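Local coordinates for protein aminopentol aminotransferase (Sphingopyxis macrogoltabida, PDB 6HBS) that uses pyridoxal 5'-phosphate to transfer the amino group of aminopentol, the hydrolysed form of fumonisin B1, to pyruvate, giving 2-keto-HFB1 and L-alanine, at residues 23-28 with 60-65; 231-236 with 374-379; 337-340 with 345-348. All blocks are in the same frame, centred on the assembly; numbering follows the deposited sequence.

Contact 1. Residues 23-28 with 60-65; sequences YGHEST and CAYGPN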
loop_
_atom_site.group_PDB
_atom_site.type_symbol
_atom_site.label_atom_id
_atom_site.label_comp_id
_atom_site.label_asym_id
_atom_site.label_seq_id
_atom_site.Cartn_x
_atom_site.Cartn_y
_atom_site.Cartn_z
ATOM N N TYR A 23 -6.232 7.420 13.586
ATOM C CA TYR A 23 -5.977 5.983 13.790
ATOM C C TYR A 23 -4.522 5.736 13.399
ATOM O O TYR A 23 -3.894 6.581 12.766
ATOM C CB TYR A 23 -6.941 5.116 12.957
ATOM C CG TYR A 23 -6.908 5.430 11.481
ATOM C CD1 TYR A 23 -5.993 4.839 10.630
ATOM C CD2 TYR A 23 -7.761 6.372 10.938
ATOM C CE1 TYR A 23 -5.946 5.150 9.281
ATOM C CE2 TYR A 23 -7.729 6.705 9.596
ATOM C CZ TYR A 23 -6.805 6.107 8.767
ATOM O OH TYR A 23 -6.742 6.487 7.459
ATOM N N GLY A 24 -4.021 4.546 13.745
ATOM C CA GLY A 24 -2.737 4.090 13.352
ATOM C C GLY A 24 -1.631 4.840 14.071
ATOM O O GLY A 24 -1.860 5.490 15.098
ATOM N N HIS A 25 -0.414 4.700 13.541
ATOM C CA HIS A 25 0.813 5.046 14.244
ATOM C C HIS A 25 0.951 6.568 14.461
ATOM O O HIS A 25 1.622 6.964 15.401
ATOM C CB HIS A 25 2.043 4.442 13.541
ATOM C CG HIS A 25 2.399 5.034 12.203
ATOM N ND1 HIS A 25 1.870 4.560 10.985
ATOM C CD2 HIS A 25 3.297 6.000 11.873
ATOM C CE1 HIS A 25 2.394 5.263 9.990
ATOM N NE2 HIS A 25 3.278 6.159 10.503
ATOM N N GLU A 26 0.317 7.388 13.615
ATOM C CA GLU A 26 0.443 8.835 13.651
ATOM C C GLU A 26 -0.670 9.481 14.478
ATOM O O GLU A 26 -0.720 10.687 14.571
ATOM C CB GLU A 26 0.471 9.420 12.235
ATOM C CG GLU A 26 1.725 9.031 11.476
ATOM C CD GLU A 26 1.972 9.747 10.158
ATOM O OE1 GLU A 26 1.160 10.625 9.783
ATOM O OE2 GLU A 26 2.966 9.417 9.498
ATOM N N SER A 27 -1.551 8.679 15.066
ATOM C CA SER A 27 -2.537 9.191 15.987
ATOM C C SER A 27 -1.826 9.690 17.252
ATOM O O SER A 27 -0.861 9.089 17.725
ATOM C CB SER A 27 -3.612 8.151 16.310
ATOM O OG SER A 27 -4.324 8.512 17.483
ATOM N N THR A 28 -2.317 10.812 17.779
ATOM C CA THR A 28 -1.809 11.416 19.009
ATOM C C THR A 28 -2.561 10.907 20.254
ATOM O O THR A 28 -2.401 11.471 21.314
ATOM C CB THR A 28 -1.889 12.948 18.912
ATOM O OG1 THR A 28 -3.254 13.303 18.764
ATOM C CG2 THR A 28 -1.109 13.493 17.740
ATOM N N CYS A 60 10.919 12.867 11.486
ATOM C CA CYS A 60 11.135 12.736 10.018
ATOM C C CYS A 60 9.966 11.933 9.402
ATOM O O CYS A 60 10.151 10.991 8.634
ATOM C CB CYS A 60 12.432 12.032 9.665
ATOM S SG CYS A 60 13.933 12.890 10.196
ATOM N N ALA A 61 8.755 12.338 9.753
ATOM C CA ALA A 61 7.522 11.750 9.200
ATOM C C ALA A 61 7.430 10.251 9.554
ATOM O O ALA A 61 6.789 9.489 8.843
ATOM C CB ALA A 61 7.513 11.996 7.702
ATOM N N TYR A 62 8.075 9.849 10.661
ATOM C CA TYR A 62 8.184 8.457 11.179
ATOM C C TYR A 62 9.040 7.612 10.254
ATOM O O TYR A 62 8.834 6.432 10.137
ATOM C CB TYR A 62 6.811 7.809 11.416
ATOM C CG TYR A 62 6.158 8.249 12.694
ATOM C CD1 TYR A 62 5.401 9.405 12.766
ATOM C CD2 TYR A 62 6.294 7.495 13.843
ATOM C CE1 TYR A 62 4.813 9.809 13.958
ATOM C CE2 TYR A 62 5.693 7.863 15.034
ATOM C CZ TYR A 62 4.946 9.020 15.088
ATOM O OH TYR A 62 4.379 9.363 16.277
ATOM N N GLY A 63 10.044 8.262 9.650
ATOM C CA GLY A 63 11.084 7.631 8.891
ATOM C C GLY A 63 11.267 8.201 7.487
ATOM O O GLY A 63 12.394 8.383 7.047
ATOM N N PRO A 64 10.194 8.370 6.673
ATOM C CA PRO A 64 10.358 8.730 5.264
ATOM C C PRO A 64 11.215 9.959 4.916
ATOM O O PRO A 64 11.804 9.969 3.859
ATOM C CB PRO A 64 8.916 8.969 4.812
ATOM C CG PRO A 64 8.120 7.966 5.650
ATOM C CD PRO A 64 8.807 8.007 7.002
ATOM N N ASN A 65 11.279 10.958 5.791
ATOM C CA ASN A 65 12.042 12.163 5.474
ATOM C C ASN A 65 13.531 11.918 5.775
ATOM O O ASN A 65 14.015 12.254 6.855
ATOM C CB ASN A 65 11.513 13.399 6.200
ATOM C CG ASN A 65 12.305 14.639 5.816
ATOM O OD1 ASN A 65 12.758 14.738 4.664
ATOM N ND2 ASN A 65 12.453 15.563 6.757
HETATM O O HOH W 1 5.151 7.360 8.186
#
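His25 and Tyr62 form a T-shaped aromatic pair, the imidazole turning its edge to the phenol face with the planes at 77° and the centroids 5.2 Å apart. CD2 of His25 does the touching, lying 3.7 Å from CG of Tyr62 and so over the rim near the CB end, not over the ring centre. The histidine torsion, with CG between the backbone N and the carbonyl carbon (chi1 69°), swings the imidazole across to that face. Glu26 adds aliphatic contact: its CG packs 3.9 Å from Tyr62 CD1, while the extended chain carries the carboxylate past the ring.

Polar contact runs through water. One water donates to the carbonyl O of Ala61 at 2.8 Å and is hydrogen-bonded to NE2 of His25 at 3.2 Å. The other imidazole nitrogen, ND1, bonds to Thr285 of the second subunit, so both ring nitrogens have partners, which probably limits the ring's rotation.

Gly24 to Ser27 make a type I turn in the loop between helix 5-17 and strand 39-43. Residues 60-65 follow strand 54-57 and lead towards helix 72-82, so two loops meet here beside the cofactor, with the second subunit packing on both.

Contact 2. Residues 231-236 with 374-379; sequences DVRAGF and PYHNMF. With PLP (pyridoxal-5'-phosphate), chain C.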
loop_
_atom_site.group_PDB
_atom_site.type_symbol
_atom_site.label_atom_id
_atom_site.label_comp_id
_atom_site.label_asym_id
_atom_site.label_seq_id
_atom_site.Cartn_x
_atom_site.Cartn_y
_atom_site.Cartn_z
ATOM N N ASP A 231 14.481 -4.130 7.027
ATOM C CA ASP A 231 15.193 -2.861 6.993
ATOM C C ASP A 231 14.245 -1.717 6.634
ATOM O O ASP A 231 14.726 -0.648 6.195
ATOM C CB ASP A 231 16.371 -2.887 6.030
ATOM C CG ASP A 231 17.709 -2.676 6.708
ATOM O OD1 ASP A 231 17.762 -1.881 7.692
ATOM O OD2 ASP A 231 18.697 -3.258 6.209
ATOM N N VAL A 232 12.934 -1.909 6.875
ATOM C CA VAL A 232 11.957 -0.885 6.502
ATOM C C VAL A 232 12.219 0.403 7.307
ATOM O O VAL A 232 12.066 1.524 6.775
ATOM C CB VAL A 232 10.511 -1.401 6.668
ATOM C CG1 VAL A 232 9.507 -0.251 6.585
ATOM C CG2 VAL A 232 10.193 -2.465 5.629
ATOM N N ARG A 233 12.539 0.246 8.600
ATOM C CA ARG A 233 12.726 1.355 9.484
ATOM C C ARG A 233 14.157 1.914 9.429
ATOM O O ARG A 233 14.348 3.162 9.380
ATOM C CB ARG A 233 12.364 1.021 10.930
ATOM C CG ARG A 233 12.009 2.280 11.708
ATOM C CD ARG A 233 11.643 2.053 13.158
ATOM N NE ARG A 233 10.429 1.265 13.292
ATOM C CZ ARG A 233 9.817 0.985 14.439
ATOM N NH1 ARG A 233 10.122 1.660 15.540
ATOM N NH2 ARG A 233 8.867 0.058 14.470
ATOM N N ALA A 234 15.160 1.034 9.501
ATOM C CA ALA A 234 16.575 1.472 9.657
ATOM C C ALA A 234 17.297 1.651 8.309
ATOM O O ALA A 234 18.381 2.223 8.270
ATOM C CB ALA A 234 17.305 0.468 10.521
ATOM N N GLY A 235 16.718 1.134 7.213
ATOM C CA GLY A 235 17.393 1.129 5.950
ATOM C C GLY A 235 17.831 2.547 5.560
ATOM O O GLY A 235 17.075 3.504 5.700
ATOM N N PHE A 236 19.110 2.657 5.196
ATOM C CA PHE A 236 19.794 3.844 4.713
ATOM C C PHE A 236 20.068 4.875 5.809
ATOM O O PHE A 236 20.639 5.931 5.500
ATOM C CB PHE A 236 19.052 4.498 3.544
ATOM C CG PHE A 236 19.002 3.581 2.364
ATOM C CD1 PHE A 236 20.169 3.083 1.830
ATOM C CD2 PHE A 236 17.795 3.236 1.773
ATOM C CE1 PHE A 236 20.131 2.251 0.730
ATOM C CE2 PHE A 236 17.774 2.416 0.657
ATOM C CZ PHE A 236 18.931 1.927 0.144
ATOM N N PRO A 374 8.117 10.826 23.240
ATOM C CA PRO A 374 8.411 10.163 24.507
ATOM C C PRO A 374 8.341 8.630 24.530
ATOM O O PRO A 374 8.776 8.068 25.546
ATOM C CB PRO A 374 7.313 10.726 25.421
ATOM C CG PRO A 374 6.154 10.911 24.516
ATOM C CD PRO A 374 6.773 11.428 23.241
ATOM N N TYR A 375 7.841 7.961 23.456
ATOM C CA TYR A 375 7.793 6.465 23.498
ATOM C C TYR A 375 8.284 5.775 22.206
ATOM O O TYR A 375 8.546 4.572 22.230
ATOM C CB TYR A 375 6.419 5.983 23.997
ATOM C CG TYR A 375 5.249 6.168 23.074
ATOM C CD1 TYR A 375 5.118 5.406 21.913
ATOM C CD2 TYR A 375 4.248 7.077 23.366
ATOM C CE1 TYR A 375 4.030 5.550 21.058
ATOM C CE2 TYR A 375 3.161 7.246 22.513
ATOM C CZ TYR A 375 3.043 6.469 21.367
ATOM O OH TYR A 375 1.989 6.644 20.523
ATOM N N HIS A 376 8.451 6.511 21.108
ATOM C CA HIS A 376 8.826 5.963 19.808
ATOM C C HIS A 376 10.180 6.528 19.427
ATOM O O HIS A 376 10.451 7.721 19.658
ATOM C CB HIS A 376 7.774 6.309 18.743
ATOM C CG HIS A 376 7.921 5.620 17.419
ATOM N ND1 HIS A 376 8.963 5.896 16.542
ATOM C CD2 HIS A 376 7.120 4.712 16.795
ATOM C CE1 HIS A 376 8.824 5.162 15.447
ATOM N NE2 HIS A 376 7.681 4.419 15.576
ATOM N N ASN A 377 11.014 5.714 18.782
ATOM C CA ASN A 377 12.306 6.210 18.381
ATOM C C ASN A 377 12.134 7.359 17.388
ATOM O O ASN A 377 11.136 7.433 16.654
ATOM C CB ASN A 377 13.242 5.161 17.776
ATOM C CG ASN A 377 12.823 4.714 16.394
ATOM O OD1 ASN A 377 12.003 3.814 16.267
ATOM N ND2 ASN A 377 13.363 5.350 15.353
ATOM N N MET A 378 13.135 8.254 17.410
ATOM C CA MET A 378 13.215 9.395 16.526
ATOM C C MET A 378 14.170 9.098 15.381
ATOM O O MET A 378 14.712 8.000 15.267
ATOM C CB MET A 378 13.618 10.623 17.349
ATOM C CG MET A 378 12.449 11.076 18.166
ATOM S SD MET A 378 12.881 12.155 19.538
ATOM C CE MET A 378 13.406 10.938 20.740
ATOM N N PHE A 379 14.314 10.080 14.494
ATOM C CA PHE A 379 15.096 9.974 13.300
ATOM C C PHE A 379 15.774 11.316 13.002
ATOM O O PHE A 379 15.179 12.375 13.209
ATOM C CB PHE A 379 14.213 9.651 12.091
ATOM C CG PHE A 379 13.430 8.361 12.151
ATOM C CD1 PHE A 379 12.242 8.271 12.857
ATOM C CD2 PHE A 379 13.917 7.221 11.531
ATOM C CE1 PHE A 379 11.526 7.083 12.871
ATOM C CE2 PHE A 379 13.208 6.027 11.563
ATOM C CZ PHE A 379 12.001 5.973 12.202
HETATM N N1 PLP C . 8.687 -3.171 9.369
HETATM C C2 PLP C . 9.260 -2.254 10.179
HETATM C C2A PLP C . 10.546 -2.547 10.915
HETATM C C3 PLP C . 8.659 -0.928 10.289
HETATM O O3 PLP C . 9.212 0.016 11.079
HETATM C C4 PLP C . 7.433 -0.626 9.516
HETATM C C4A PLP C . 6.858 0.740 9.637
HETATM C C5 PLP C . 6.866 -1.748 8.709
HETATM C C6 PLP C . 7.553 -2.955 8.666
HETATM C C5A PLP C . 5.595 -1.599 7.875
HETATM O O4P PLP C . 5.710 -0.518 6.914
HETATM P P PLP C . 4.313 0.197 6.551
HETATM O O1P PLP C . 3.843 0.931 7.724
HETATM O O2P PLP C . 3.379 -0.936 6.233
HETATM O O3P PLP C . 4.741 1.072 5.393
#
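Arg233 lines the cofactor pocket of this class-III aminotransferase and reaches from the loop after strand 226-230 to Asn377, His376 and Phe379 in the loop before helix 386-405. NE of Arg233 donates to O3 of the PLP ring at 2.8 Å, almost straight at 171°, and NH2 adds a weak bond to the same oxygen. NH1 donates a hydrogen bond to OD1 of Asn377 (3.0 Å); the oxygen lies in the guanidinium plane, and NH1 approaches nearly along the C=O axis. Both acceptors thus sit at the guanidinium edge, which fixes the rotation of its plane, while NE2 of His376 lies over one face, 3.7 Å from NH1. The bend at chi3 (-64°) turns the guanidinium out of the line of an otherwise extended chain.

In fold type I of PLP-dependent enzymes, to which class-III aminotransferases belong, the cofactor usually lies at the C-terminal ends of the central strands; here Val232, next to Arg233, packs against the pyridine with CG1 3.6 Å from PLP C4. With an alanine at Arg233, PLP O3 and Asn377 OD1 would probably lose their common donor, and the loops the hydrogen bond that spans them.

The ring edge of Phe379 presents CZ to CG of Arg233, 3.7 Å away. His376 and Asn377 are themselves anchored: ND1 of His376 donates to the carbonyl O of Asn377 at 2.7 Å, in the carbonyl plane on a lone pair, and Asn377 ND2 donates to Met378 O while lying over one face of the Phe379 ring.

Contact 3. Residues 337-340 with 345-348; sequences KQTG and PQIF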
loop_
_atom_site.group_PDB
_atom_site.type_symbol
_atom_site.label_atom_id
_atom_site.label_comp_id
_atom_site.label_asym_id
_atom_site.label_seq_id
_atom_site.Cartn_x
_atom_site.Cartn_y
_atom_site.Cartn_z
ATOM N N LYS A 337 18.165 7.899 29.380
ATOM C CA LYS A 337 18.632 6.724 28.654
ATOM C C LYS A 337 18.484 7.034 27.153
ATOM O O LYS A 337 17.379 6.982 26.612
ATOM C CB LYS A 337 17.812 5.484 29.030
ATOM C CG LYS A 337 17.839 5.101 30.504
ATOM C CD LYS A 337 17.005 3.861 30.837
ATOM C CE LYS A 337 15.507 4.057 30.669
ATOM N NZ LYS A 337 14.756 2.777 30.672
ATOM N N GLN A 338 19.590 7.418 26.518
ATOM C CA GLN A 338 19.611 7.656 25.080
ATOM C C GLN A 338 20.177 6.395 24.447
ATOM O O GLN A 338 21.327 6.109 24.642
ATOM C CB GLN A 338 20.483 8.856 24.733
ATOM C CG GLN A 338 20.070 10.123 25.468
ATOM C CD GLN A 338 20.785 11.311 24.883
ATOM O OE1 GLN A 338 20.487 11.755 23.769
ATOM N NE2 GLN A 338 21.791 11.791 25.608
ATOM N N THR A 339 19.332 5.642 23.731
ATOM C CA THR A 339 19.684 4.303 23.280
ATOM C C THR A 339 19.484 4.172 21.773
ATOM O O THR A 339 18.759 4.941 21.150
ATOM C CB THR A 339 18.885 3.240 24.049
ATOM O OG1 THR A 339 17.479 3.428 23.864
ATOM C CG2 THR A 339 19.214 3.279 25.530
ATOM N N GLY A 340 20.132 3.148 21.230
ATOM C CA GLY A 340 20.264 2.916 19.827
ATOM C C GLY A 340 21.161 3.953 19.167
ATOM O O GLY A 340 21.719 4.838 19.808
ATOM N N PRO A 345 17.428 7.837 17.506
ATOM C CA PRO A 345 17.537 7.689 18.953
ATOM C C PRO A 345 16.216 7.467 19.672
ATOM O O PRO A 345 15.166 7.973 19.268
ATOM C CB PRO A 345 18.185 9.034 19.375
ATOM C CG PRO A 345 17.634 10.029 18.388
ATOM C CD PRO A 345 17.470 9.250 17.087
ATOM N N GLN A 346 16.293 6.662 20.729
ATOM C CA GLN A 346 15.234 6.542 21.719
ATOM C C GLN A 346 15.739 7.311 22.947
ATOM O O GLN A 346 16.846 7.053 23.438
ATOM C CB GLN A 346 14.980 5.068 22.023
ATOM C CG GLN A 346 13.814 4.790 22.952
ATOM C CD GLN A 346 12.512 4.707 22.193
ATOM O OE1 GLN A 346 12.022 5.723 21.700
ATOM N NE2 GLN A 346 11.955 3.496 22.101
ATOM N N ILE A 347 14.955 8.272 23.403
ATOM C CA ILE A 347 15.386 9.201 24.454
ATOM C C ILE A 347 14.334 9.148 25.565
ATOM O O ILE A 347 13.302 9.769 25.486
ATOM C CB ILE A 347 15.596 10.622 23.890
ATOM C CG1 ILE A 347 16.623 10.636 22.755
ATOM C CG2 ILE A 347 15.997 11.574 25.015
ATOM C CD1 ILE A 347 16.776 11.991 22.040
ATOM N N PHE A 348 14.611 8.308 26.559
ATOM C CA PHE A 348 13.795 8.137 27.716
ATOM C C PHE A 348 14.491 8.726 28.960
ATOM O O PHE A 348 15.693 9.039 28.933
ATOM C CB PHE A 348 13.569 6.641 27.966
ATOM C CG PHE A 348 12.681 5.899 26.990
ATOM C CD1 PHE A 348 12.006 6.540 25.960
ATOM C CD2 PHE A 348 12.511 4.526 27.124
ATOM C CE1 PHE A 348 11.201 5.826 25.078
ATOM C CE2 PHE A 348 11.726 3.815 26.226
ATOM C CZ PHE A 348 11.056 4.469 25.219
#
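Lys337 and Phe348 exchange two backbone hydrogen bonds, N of Lys337 to O of Phe348 at 2.8 Å and N of Phe348 to O of Lys337 at 3.1 Å. Thr339 and Gln346 do the same: Thr339 N reaches Gln346 O at 2.9 Å, and Gln346 N reaches Thr339 O at 3.0 Å with an angle of 177°. Four amide protons and four carbonyls are thus satisfied within an antiparallel hairpin whose strands run at 170°. Gln338 and Ile347 between them form a non-hydrogen-bonded pair, where CA of Gln338 makes a CA-H...O contact of 3.3 Å to Gln346 O, giving that oxygen a second approach.

The side-chain polar groups look outside the hairpin. OG1 of Thr339 packs 3.5 Å from CB of Gln346 and bonds to the backbone N of Gln205; Gln346 NE2 donates to Glu203 O, and Lys337 NZ makes a salt bridge to Asp204. CG of Gln346, set anti to the backbone N (chi1 -175°), lies 3.5 Å above the Phe348 ring plane, toward the rim. On the other face, Gln338 and Ile347 lie side by side, with OE1 of Gln338 4.1 Å from CD1 of Ile347, while NE2 of Gln338 donates to Arg322 O.

The face of Gln338 and Ile347 is laid on helix 310-332, at Leu325, while that of Lys337, Thr339 and Gln346 meets the loop around Asp204 and Gln205.

Overall arrangement
Along the chain contact 1 closes first, and contact 3 is nested inside the long loop that contact 2 closes. The centres of contacts 1 and 2 lie about 10 Å apart and those of 2 and 3 about 11 Å, whereas 1 and 3 are about 18 Å apart and do not touch. Residues 374-379 join them: Phe379 and His376 pack on Cys60, Tyr62 and Gly63, while Met378 N probably bonds to Pro345 O of the hairpin 336-349. Contact 2 therefore links the loops near the dimer partner and cofactor to the two-stranded sheet, and connects the end of strand 226-230 in the seven-stranded sheet with the region preceding helix 386-405.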